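Local atomic coordinates of putative nucleotidyltransferase (PDB entry 2RFF), a protein that probably transfers nucleotidyl groups from nucleoside triphosphates to an acceptor molecule. Residues K4-S7 and A8-Q12. Residues are numbered along the deposited sequence; the frame is centred on the assembly and turned at random.
Sequences KGKS and AIESQ
The first turn of helix 6-29 opens at Gly5, the N-cap residue, whose carbonyl O accepts from Ile9 N at 3.0 Å. That bond is almost straight, and it starts a ladder of i to i+4 bonds: Glu10 N donates to Lys6 O at 2.9 Å, and Ser11 N to Ser7 O. Ahead of the cap, Lys4 folds back along the new turn. In one of its two conformers, with CG anti to its carbonyl carbon (chi1 -66°) and a bend at chi2, Lys4 lays CB against Ile9 CD1 at 3.6 Å, while its ammonium group hydrogen-bonds Gly45 O and makes a cation-pi contact with Tyr47. Such wrapping joins the N-terminal end of the long helix of this probable nucleotidyltransferase to the loop after helix 41-44, where Ser7 OG hydrogen-bonds Asp49 OD2. Lys6 and Glu10 run side by side on the outer face; in one conformer of Glu10, OE2 lies 3.3 Å from Lys6 CG. Lys6 NZ ends 6.0 Å from Glu10 OE2, so the opposite charges do not meet and any attraction is probably weak. Buried Ser11 holds OG between its backbone N and carbonyl carbon (chi1 76°), which brings Ser11 OG to 2.7 Å from Ala8 O, well off the C=O direction (125°). Ala8 O also accepts from Gln12 N, and Ser11 OG also hydrogen-bonds Arg42 NH1. With an alanine here the hydroxyl is gone, and Ala8 O and Arg42 NH1 would probably each be left with one partner fewer.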
ATOM      1  N   LYS A   4      -7.295   3.964 -20.595  1.00 21.67           N
ATOM      2  CA  LYS A   4      -5.880   3.844 -20.233  0.50 22.70           C
ATOM      3  C   LYS A   4      -5.162   3.147 -21.388  1.00 22.69           C
ATOM      4  O   LYS A   4      -5.642   2.128 -21.904  1.00 24.84           O
ATOM      5  CB  LYS A   4      -5.709   3.022 -18.953  0.50 22.81           C
ATOM      6  CG  LYS A   4      -6.289   3.670 -17.702  0.50 23.31           C
ATOM      7  CD  LYS A   4      -5.437   4.830 -17.242  0.50 23.46           C
ATOM      8  CE  LYS A   4      -6.103   5.562 -16.121  0.50 22.48           C
ATOM      9  NZ  LYS A   4      -5.280   6.726 -15.708  0.50 21.17           N
ATOM     10  N   GLY A   5      -4.022   3.680 -21.787  1.00 22.71           N
ATOM     11  CA  GLY A   5      -3.252   3.112 -22.845  1.00 21.77           C
ATOM     12  C   GLY A   5      -2.358   2.032 -22.308  1.00 20.80           C
ATOM     13  O   GLY A   5      -2.270   1.781 -21.103  1.00 21.46           O
ATOM     14  N   LYS A   6      -1.614   1.454 -23.230  1.00 21.38           N
ATOM     15  CA  LYS A   6      -0.717   0.333 -22.960  1.00 22.43           C
ATOM     16  C   LYS A   6       0.356   0.633 -21.904  1.00 19.39           C
ATOM     17  O   LYS A   6       0.608  -0.184 -21.018  1.00 17.32           O
ATOM     18  CB  LYS A   6      -0.101  -0.068 -24.295  1.00 23.42           C
ATOM     19  CG  LYS A   6       0.664  -1.345 -24.338  1.00 27.08           C
ATOM     20  CD  LYS A   6       1.012  -1.756 -25.802  1.00 26.70           C
ATOM     21  CE  LYS A   6      -0.225  -2.168 -26.662  1.00 30.72           C
ATOM     22  NZ  LYS A   6       0.171  -2.768 -27.995  1.00 32.27           N
ATOM     23  N   SER A   7       0.945   1.823 -21.965  1.00 16.25           N
ATOM     24  CA  SER A   7       2.019   2.184 -21.056  1.00 16.51           C
ATOM     25  C   SER A   7       1.484   2.353 -19.639  1.00 15.77           C
ATOM     26  O   SER A   7       2.093   1.854 -18.691  1.00 16.19           O
ATOM     27  CB  SER A   7       2.742   3.449 -21.528  1.00 16.35           C
ATOM     28  OG  SER A   7       3.810   3.749 -20.672  1.00 18.84           O
ATOM     29  N   ALA A   8       0.318   2.991 -19.502  1.00 16.04           N
ATOM     30  CA  ALA A   8      -0.307   3.187 -18.185  1.00 15.62           C
ATOM     31  C   ALA A   8      -0.696   1.840 -17.571  1.00 15.26           C
ATOM     32  O   ALA A   8      -0.371   1.575 -16.429  1.00 15.80           O
ATOM     33  CB  ALA A   8      -1.530   4.136 -18.274  1.00 16.24           C
ATOM     34  N   ILE A   9      -1.325   0.973 -18.364  1.00 12.07           N
ATOM     35  CA  ILE A   9      -1.740  -0.368 -17.887  1.00 15.32           C
ATOM     36  C   ILE A   9      -0.530  -1.213 -17.464  1.00 15.54           C
ATOM     37  O   ILE A   9      -0.567  -1.818 -16.391  1.00 16.16           O
ATOM     38  CB  ILE A   9      -2.648  -1.095 -18.906  1.00 15.74           C
ATOM     39  CG1 ILE A   9      -3.984  -0.356 -19.058  1.00 18.06           C
ATOM     40  CG2 ILE A   9      -2.882  -2.568 -18.503  1.00 15.33           C
ATOM     41  CD1 ILE A   9      -4.864  -0.302 -17.788  1.00 21.47           C
ATOM     42  N   GLU A  10       0.535  -1.241 -18.283  1.00 16.02           N
ATOM     43  CA  GLU A  10       1.752  -1.997 -17.932  0.50 16.28           C
ATOM     44  C   GLU A  10       2.365  -1.471 -16.631  1.00 16.35           C
ATOM     45  O   GLU A  10       2.820  -2.277 -15.812  1.00 15.43           O
ATOM     46  CB  GLU A  10       2.781  -2.008 -19.065  0.50 16.88           C
ATOM     47  CG  GLU A  10       2.352  -2.826 -20.275  0.50 18.05           C
ATOM     48  CD  GLU A  10       3.257  -2.653 -21.519  0.50 20.05           C
ATOM     49  OE1 GLU A  10       4.356  -2.054 -21.442  0.50 24.61           O
ATOM     50  OE2 GLU A  10       2.846  -3.139 -22.588  0.50 24.32           O
ATOM     51  N   SER A  11       2.343  -0.145 -16.424  1.00 15.40           N
ATOM     52  CA  SER A  11       2.868   0.450 -15.193  1.00 14.45           C
ATOM     53  C   SER A  11       2.011   0.064 -14.007  1.00 14.26           C
ATOM     54  O   SER A  11       2.546  -0.115 -12.932  1.00 15.68           O
ATOM     55  CB  SER A  11       2.994   1.970 -15.265  1.00 14.33           C
ATOM     56  OG  SER A  11       1.720   2.600 -15.141  1.00 13.39           O
ATOM     57  N   GLN A  12       0.701  -0.046 -14.197  1.00 13.09           N
ATOM     58  CA  GLN A  12      -0.208  -0.448 -13.090  1.00 12.91           C
ATOM     59  C   GLN A  12       0.114  -1.884 -12.645  1.00 14.80           C
ATOM     60  O   GLN A  12       0.253  -2.165 -11.455  1.00 13.75           O
ATOM     61  CB  GLN A  12      -1.681  -0.340 -13.505  1.00 13.88           C
ATOM     62  CG  GLN A  12      -2.713  -0.528 -12.359  1.00 15.20           C
ATOM     63  CD  GLN A  12      -2.795   0.663 -11.394  1.00 12.30           C
ATOM     64  OE1 GLN A  12      -1.913   1.545 -11.344  1.00 15.48           O
ATOM     65  NE2 GLN A  12      -3.901   0.708 -10.629  1.00 16.93           N
TER